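Local coordinates for clavulanic acid biosynthesis oligopeptide binding protein 2 (Streptomyces clavuligerus, PDB 2WOL) that is an oligopeptide-binding-type solute-binding protein of clavulanic acid biosynthesis and probably takes part in peptide binding or transport, at residues I253-D256 against V257-D261; P150-P154 against Y155-E159; A385-P388 against D389-A393. All blocks are in the same frame, centred on the assembly; numbering follows the deposited sequence.

All three contacts are local, each made within one continuous run of chain, and none touches another: their centres lie 43 to 54 Å apart. Contacts 1 and 3 sit at the surface; contact 2 is partly buried. Contact 1 joins the end of strand 248-253 to helix 257-265 and is mainly a helix cap, with an aspartate carboxylate meeting backbone N-H groups. Contact 2 lies in the loop between helix 140-144 and strand 164-166, where proline and tyrosine packing and bridging waters accompany two weak backbone bonds. Contact 3 leads from helix 375-384 into strand 391-398 through a beta turn, with one backbone bond and one leucine-phenylalanine touch.

Contact 1: residues I253-D256 against V257-D261; sequences IGLD and VDVLD
The backbone turns from the loop I253-D256 into the first turn of helix 257-265 at D256, whose carbonyl O accepts from L260 N at 2.8 Å; the same fold brings the CA atoms of L255 and L260 to 5.7 Å. D256 is the N-cap. Its CG stands anti to the backbone N (chi1 166°), which swings the carboxylate over the start of the helix. There D256 OD2 accepts from V259 N at 3.1 Å. The bond is fairly straight (163° at the hydrogen) and comes in from the anti side, only 16° out of the carboxylate plane. D258 N, 2.9 Å from D256 OD2, adds a weak bond to the same oxygen, its angle at the hydrogen being poor.

The other oxygen is served by water. One molecule donates both to D256 OD1 and to D258 OD2, bridging two carboxylates whose OD2 atoms are 4.1 Å apart. A further water accepts from V257 N, so that another N-H of the first turn has a partner, and reaches D256 OD1 weakly.

On the apolar side, L255 precedes the cap and L260 lies four residues beyond it, the pairing of a hydrophobic staple: L255 CB and L260 CB are 4.3 Å apart. L255 CD1 also meets V259 CG1 at 4.1 Å, the two side chains crossing at about a right angle. L255 and L260 both rest on V38 of strand 34-39, tying the helix start to the neighbouring strand of the sheet.

With OD2 held by V259 N, and weakly by D258 N, at a helix N-terminus, the carboxylate of D256 is probably stabilised as the anion, while the nearby D258 would push the other way, an effect the bridging water probably eases.

Contact 2: residues P150-P154 against Y155-E159; sequences PYPGP and YRTDE
P154 sets its CG over one face of the Y155 ring, 4.2 Å from the centroid and 5° off the normal, a CH-pi contact between neighbours in sequence. The Y151 ring is met differently. E159 O comes to its edge near the ring plane, 3.4 Å from Y151 CE1, while the backbone N of G153 lies above one face, displaced toward the rim. T157 CG2 approaches the same ring obliquely. The guanidinium of R156 has P152 O at its edge, and its extended aliphatic chain runs past that carbonyl.

Three waters link the two halves of the loop. Y151 OH donates to a water in the plane of its ring, and this water donates in turn to T157 O and E159 O, so one molecule fastens the phenol to two carbonyls of the returning chain. P152 O receives two other waters; one of them accepts from Y155 N, and the other weakly from R156 NE.

The stretch is an irregular loop between helix 140-144 and strand 164-166. G153 O is approached by R156 N and T157 N, each 3.4 Å away in a weak bond, and T157 OG1 then accepts from E159 N, 3.3 Å off, closing an ST turn. T157 has OG1 anti to its own N (chi1 -173°), which leaves CG2 pointing at the proline: T157 CG2 sits 3.7 Å from P152 CG, the two side chains crossing at about a right angle. P152 and R156 cross at a slant, with P152 CB 3.8 Å from R156 CB.

The polar ends reach beyond the loop: Y155 OH bonds to D200, R156 makes a salt bridge with D131, and E159 pairs with R162 and R149. Y151 also meets F128 edge-to-face.

Contact 3: residues A385-P388 against D389-A393; sequences AGLP and DGFRA
A type I beta turn from L387 to G390 carries the chain from helix 375-384 into strand 391-398, closed by G390 N donating to L387 O at 3.0 Å, with 160° at the hydrogen. P388 and D389 occupy the two middle positions; the phi of -60° at P388 suits a proline at the first of them. D389 OD1 lies 3.8 Å from P388 C.

Beside the turn, the side chains of L387 and F391 meet at about a right angle, L387 CD1 3.9 Å from F391 CD2. The approach to the ring is oblique. F391 places CG between its N and carbonyl carbon (chi1 57°), which turns the ring back toward the leucine. A393 CB lies at another part of the ring, at its edge and in plane. L387 CB also passes G390 O at 3.8 Å.

Glycine occupies two positions along this path. At G386, which ends the preceding helix in a Schellman motif, the positive phi favours it; at G390, where the chain leaves the turn, the backbone angles call for it, since a side chain would strike the preceding carbonyl O. Strand 391-398 then enters a beta-alpha-beta unit through helix 401-414 to the parallel strand 418-425, against which F391 and A393 form backbone bonds with E419. V321 of helix 319-327 and P315 touch both L387 and F391. R392, the next residue of the strand, makes a salt bridge with E419 through NE.

Contact 1: residues I253-D256 against V257-D261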
loop_
_atom_site.group_PDB
_atom_site.type_symbol
_atom_site.label_atom_id
_atom_site.label_comp_id
_atom_site.label_asym_id
_atom_site.label_seq_id
_atom_site.Cartn_x
_atom_site.Cartn_y
_atom_site.Cartn_z
ATOM N N ILE A 253 15.559 -6.616 -14.666
ATOM C CA ILE A 253 15.258 -7.194 -13.355
ATOM C C ILE A 253 16.493 -7.811 -12.698
ATOM O O ILE A 253 17.332 -8.407 -13.375
ATOM C CB ILE A 253 14.191 -8.309 -13.497
ATOM C CG1 ILE A 253 12.898 -7.737 -14.092
ATOM C CG2 ILE A 253 13.922 -9.004 -12.151
ATOM C CD1 ILE A 253 11.882 -8.789 -14.531
ATOM N N GLY A 254 16.595 -7.662 -11.379
ATOM C CA GLY A 254 17.532 -8.462 -10.582
ATOM C C GLY A 254 18.830 -7.815 -10.146
ATOM O O GLY A 254 19.700 -8.488 -9.594
ATOM N N LEU A 255 18.961 -6.511 -10.371
ATOM C CA LEU A 255 20.173 -5.793 -9.974
ATOM C C LEU A 255 20.271 -5.580 -8.469
ATOM O O LEU A 255 19.268 -5.336 -7.796
ATOM C CB LEU A 255 20.252 -4.432 -10.666
ATOM C CG LEU A 255 20.315 -4.409 -12.192
ATOM C CD1 LEU A 255 20.618 -3.003 -12.667
ATOM C CD2 LEU A 255 21.351 -5.384 -12.709
ATOM N N ASP A 256 21.497 -5.651 -7.955
ATOM C CA ASP A 256 21.796 -5.200 -6.603
ATOM C C ASP A 256 21.304 -3.757 -6.476
ATOM O O ASP A 256 21.392 -2.993 -7.433
ATOM C CB ASP A 256 23.304 -5.277 -6.350
ATOM C CG ASP A 256 23.729 -4.523 -5.111
ATOM O OD1 ASP A 256 23.600 -5.083 -4.001
ATOM O OD2 ASP A 256 24.183 -3.367 -5.249
ATOM N N VAL A 257 20.787 -3.392 -5.304
ATOM C CA VAL A 257 20.174 -2.073 -5.129
ATOM C C VAL A 257 21.134 -0.901 -5.375
ATOM O O VAL A 257 20.722 0.130 -5.902
ATOM C CB VAL A 257 19.444 -1.929 -3.766
ATOM C CG1 VAL A 257 18.157 -2.755 -3.763
ATOM C CG2 VAL A 257 20.355 -2.304 -2.592
ATOM N N ASP A 258 22.404 -1.056 -5.010
ATOM C CA ASP A 258 23.374 0.017 -5.241
ATOM C C ASP A 258 23.834 0.076 -6.687
ATOM O O ASP A 258 24.052 1.163 -7.223
ATOM C CB ASP A 258 24.562 -0.090 -4.284
ATOM C CG ASP A 258 24.156 0.125 -2.842
ATOM O OD1 ASP A 258 23.633 1.214 -2.519
ATOM O OD2 ASP A 258 24.349 -0.799 -2.029
ATOM N N VAL A 259 23.977 -1.096 -7.308
ATOM C CA VAL A 259 24.213 -1.210 -8.749
ATOM C C VAL A 259 23.094 -0.491 -9.509
ATOM O O VAL A 259 23.356 0.300 -10.422
ATOM C CB VAL A 259 24.308 -2.699 -9.175
ATOM C CG1 VAL A 259 24.204 -2.873 -10.681
ATOM C CG2 VAL A 259 25.602 -3.312 -8.667
ATOM N N LEU A 260 21.850 -0.763 -9.117
ATOM C CA LEU A 260 20.686 -0.117 -9.715
ATOM C C LEU A 260 20.781 1.411 -9.662
ATOM O O LEU A 260 20.642 2.075 -10.689
ATOM C CB LEU A 260 19.412 -0.601 -9.018
ATOM C CG LEU A 260 18.064 -0.221 -9.639
ATOM C CD1 LEU A 260 16.985 -1.181 -9.159
ATOM C CD2 LEU A 260 17.654 1.222 -9.334
ATOM N N ASP A 261 21.017 1.959 -8.470
ATOM C CA ASP A 261 21.109 3.409 -8.297
ATOM C C ASP A 261 22.198 4.017 -9.175
ATOM O O ASP A 261 21.993 5.067 -9.789
ATOM C CB ASP A 261 21.425 3.767 -6.845
ATOM C CG ASP A 261 20.249 3.575 -5.909
ATOM O OD1 ASP A 261 19.100 3.412 -6.379
ATOM O OD2 ASP A 261 20.485 3.604 -4.683
HETATM O O HOH W 1 24.386 -3.412 -1.988
HETATM O O HOH W 2 20.344 -5.703 -3.445
#

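Contact 2: residues P150-P154 against Y155-E159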
loop_
_atom_site.group_PDB
_atom_site.type_symbol
_atom_site.label_atom_id
_atom_site.label_comp_id
_atom_site.label_asym_id
_atom_site.label_seq_id
_atom_site.Cartn_x
_atom_site.Cartn_y
_atom_site.Cartn_z
ATOM N N PRO A 150 -21.566 -20.767 0.930
ATOM C CA PRO A 150 -20.240 -20.300 0.515
ATOM C C PRO A 150 -19.952 -20.523 -0.963
ATOM O O PRO A 150 -20.318 -21.558 -1.525
ATOM C CB PRO A 150 -19.285 -21.138 1.374
ATOM C CG PRO A 150 -20.094 -21.512 2.570
ATOM C CD PRO A 150 -21.473 -21.750 2.026
ATOM N N TYR A 151 -19.313 -19.536 -1.584
ATOM C CA TYR A 151 -18.942 -19.631 -2.987
ATOM C C TYR A 151 -17.536 -20.221 -3.099
ATOM O O TYR A 151 -16.589 -19.663 -2.536
ATOM C CB TYR A 151 -19.018 -18.254 -3.647
ATOM C CG TYR A 151 -18.613 -18.253 -5.100
ATOM C CD1 TYR A 151 -19.380 -18.912 -6.058
ATOM C CD2 TYR A 151 -17.460 -17.595 -5.515
ATOM C CE1 TYR A 151 -19.010 -18.914 -7.390
ATOM C CE2 TYR A 151 -17.084 -17.585 -6.848
ATOM C CZ TYR A 151 -17.857 -18.253 -7.781
ATOM O OH TYR A 151 -17.483 -18.260 -9.102
ATOM N N PRO A 152 -17.403 -21.361 -3.807
ATOM C CA PRO A 152 -16.120 -22.063 -3.870
ATOM C C PRO A 152 -15.189 -21.622 -5.006
ATOM O O PRO A 152 -14.188 -22.293 -5.274
ATOM C CB PRO A 152 -16.549 -23.516 -4.091
ATOM C CG PRO A 152 -17.769 -23.401 -4.940
ATOM C CD PRO A 152 -18.450 -22.086 -4.555
ATOM N N GLY A 153 -15.508 -20.511 -5.665
ATOM C CA GLY A 153 -14.705 -20.053 -6.796
ATOM C C GLY A 153 -15.182 -20.637 -8.116
ATOM O O GLY A 153 -15.937 -21.617 -8.130
ATOM N N PRO A 154 -14.722 -20.056 -9.239
ATOM C CA PRO A 154 -15.266 -20.363 -10.561
ATOM C C PRO A 154 -14.775 -21.669 -11.189
ATOM O O PRO A 154 -15.241 -22.032 -12.274
ATOM C CB PRO A 154 -14.796 -19.176 -11.402
ATOM C CG PRO A 154 -13.493 -18.805 -10.794
ATOM C CD PRO A 154 -13.642 -19.049 -9.312
ATOM N N TYR A 155 -13.841 -22.352 -10.530
ATOM C CA TYR A 155 -13.331 -23.633 -11.033
ATOM C C TYR A 155 -14.080 -24.812 -10.419
ATOM O O TYR A 155 -14.164 -25.882 -11.024
ATOM C CB TYR A 155 -11.822 -23.754 -10.785
ATOM C CG TYR A 155 -11.052 -22.529 -11.227
ATOM C CD1 TYR A 155 -11.154 -22.057 -12.534
ATOM C CD2 TYR A 155 -10.232 -21.839 -10.338
ATOM C CE1 TYR A 155 -10.460 -20.926 -12.945
ATOM C CE2 TYR A 155 -9.529 -20.707 -10.743
ATOM C CZ TYR A 155 -9.652 -20.260 -12.045
ATOM O OH TYR A 155 -8.956 -19.143 -12.449
ATOM N N ARG A 156 -14.634 -24.594 -9.227
ATOM C CA ARG A 156 -15.355 -25.632 -8.490
ATOM C C ARG A 156 -16.863 -25.620 -8.738
ATOM O O ARG A 156 -17.554 -26.598 -8.441
ATOM C CB ARG A 156 -15.050 -25.523 -6.996
ATOM C CG ARG A 156 -13.596 -25.785 -6.671
ATOM C CD ARG A 156 -13.354 -25.857 -5.171
ATOM N NE ARG A 156 -11.947 -26.114 -4.875
ATOM C CZ ARG A 156 -11.401 -27.327 -4.819
ATOM N NH1 ARG A 156 -12.143 -28.411 -5.036
ATOM N NH2 ARG A 156 -10.112 -27.459 -4.540
ATOM N N THR A 157 -17.368 -24.512 -9.269
ATOM C CA THR A 157 -18.751 -24.423 -9.726
ATOM C C THR A 157 -18.850 -23.441 -10.889
ATOM O O THR A 157 -18.088 -22.470 -10.958
ATOM C CB THR A 157 -19.734 -24.022 -8.594
ATOM O OG1 THR A 157 -21.082 -24.123 -9.075
ATOM C CG2 THR A 157 -19.475 -22.596 -8.104
ATOM N N ASP A 158 -19.776 -23.701 -11.808
ATOM C CA ASP A 158 -20.021 -22.773 -12.911
ATOM C C ASP A 158 -21.219 -21.863 -12.641
ATOM O O ASP A 158 -21.566 -21.020 -13.471
ATOM C CB ASP A 158 -20.133 -23.498 -14.264
ATOM C CG ASP A 158 -21.210 -24.568 -14.283
ATOM O OD1 ASP A 158 -22.188 -24.469 -13.513
ATOM O OD2 ASP A 158 -21.069 -25.518 -15.088
ATOM N N GLU A 159 -21.841 -22.028 -11.476
ATOM C CA GLU A 159 -22.875 -21.096 -11.049
ATOM C C GLU A 159 -22.222 -19.795 -10.594
ATOM O O GLU A 159 -21.339 -19.810 -9.736
ATOM C CB GLU A 159 -23.724 -21.679 -9.926
ATOM C CG GLU A 159 -24.930 -20.817 -9.596
ATOM C CD GLU A 159 -25.705 -21.307 -8.395
ATOM O OE1 GLU A 159 -25.190 -22.168 -7.648
ATOM O OE2 GLU A 159 -26.839 -20.821 -8.195
HETATM O O HOH W 3 -18.900 -19.804 -10.837
HETATM O O HOH W 4 -12.812 -22.582 -7.770
HETATM O O HOH W 5 -11.687 -22.898 -3.757
#

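Contact 3: residues A385-P388 against D389-A393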
loop_
_atom_site.group_PDB
_atom_site.type_symbol
_atom_site.label_atom_id
_atom_site.label_comp_id
_atom_site.label_asym_id
_atom_site.label_seq_id
_atom_site.Cartn_x
_atom_site.Cartn_y
_atom_site.Cartn_z
ATOM N N ALA A 385 0.925 0.697 37.044
ATOM C CA ALA A 385 0.877 -0.699 36.608
ATOM C C ALA A 385 1.278 -1.676 37.708
ATOM O O ALA A 385 1.182 -2.893 37.527
ATOM C CB ALA A 385 1.769 -0.895 35.386
ATOM N N GLY A 386 1.730 -1.150 38.843
ATOM C CA GLY A 386 2.269 -1.989 39.910
ATOM C C GLY A 386 3.663 -2.492 39.587
ATOM O O GLY A 386 4.128 -3.481 40.160
ATOM N N LEU A 387 4.335 -1.810 38.661
ATOM C CA LEU A 387 5.694 -2.164 38.266
ATOM C C LEU A 387 6.594 -0.928 38.276
ATOM O O LEU A 387 7.193 -0.587 37.250
ATOM C CB LEU A 387 5.698 -2.830 36.880
ATOM C CG LEU A 387 4.953 -4.163 36.732
ATOM C CD1 LEU A 387 4.758 -4.508 35.267
ATOM C CD2 LEU A 387 5.671 -5.307 37.454
ATOM N N PRO A 388 6.713 -0.260 39.444
ATOM C CA PRO A 388 7.391 1.040 39.494
ATOM C C PRO A 388 8.859 1.024 39.053
ATOM O O PRO A 388 9.360 2.040 38.571
ATOM C CB PRO A 388 7.276 1.448 40.971
ATOM C CG PRO A 388 7.018 0.180 41.705
ATOM C CD PRO A 388 6.228 -0.674 40.775
ATOM N N ASP A 389 9.529 -0.116 39.205
ATOM C CA ASP A 389 10.953 -0.223 38.880
ATOM C C ASP A 389 11.206 -0.775 37.477
ATOM O O ASP A 389 12.357 -0.944 37.060
ATOM C CB ASP A 389 11.664 -1.080 39.928
ATOM C CG ASP A 389 11.636 -0.449 41.307
ATOM O OD1 ASP A 389 11.860 0.775 41.409
ATOM O OD2 ASP A 389 11.387 -1.181 42.289
ATOM N N GLY A 390 10.125 -1.043 36.754
ATOM C CA GLY A 390 10.220 -1.588 35.409
ATOM C C GLY A 390 9.970 -3.079 35.384
ATOM O O GLY A 390 9.394 -3.645 36.318
ATOM N N PHE A 391 10.404 -3.712 34.300
ATOM C CA PHE A 391 10.160 -5.131 34.062
ATOM C C PHE A 391 11.007 -5.584 32.884
ATOM O O PHE A 391 11.644 -4.766 32.219
ATOM C CB PHE A 391 8.669 -5.394 33.771
ATOM C CG PHE A 391 8.124 -4.605 32.610
ATOM C CD1 PHE A 391 8.171 -5.124 31.316
ATOM C CD2 PHE A 391 7.553 -3.349 32.811
ATOM C CE1 PHE A 391 7.675 -4.398 30.240
ATOM C CE2 PHE A 391 7.057 -2.611 31.738
ATOM C CZ PHE A 391 7.115 -3.140 30.453
ATOM N N ARG A 392 10.999 -6.886 32.626
ATOM C CA ARG A 392 11.698 -7.446 31.475
ATOM C C ARG A 392 10.708 -7.864 30.398
ATOM O O ARG A 392 9.608 -8.339 30.697
ATOM C CB ARG A 392 12.580 -8.624 31.897
ATOM C CG ARG A 392 13.759 -8.204 32.753
ATOM C CD ARG A 392 14.806 -9.294 32.853
ATOM N NE ARG A 392 15.940 -8.866 33.670
ATOM C CZ ARG A 392 16.969 -9.642 34.002
ATOM N NH1 ARG A 392 17.023 -10.903 33.590
ATOM N NH2 ARG A 392 17.949 -9.151 34.753
ATOM N N ALA A 393 11.095 -7.657 29.142
ATOM C CA ALA A 393 10.254 -8.020 28.004
ATOM C C ALA A 393 11.087 -8.270 26.753
ATOM O O ALA A 393 12.307 -8.083 26.760
ATOM C CB ALA A 393 9.189 -6.944 27.751
#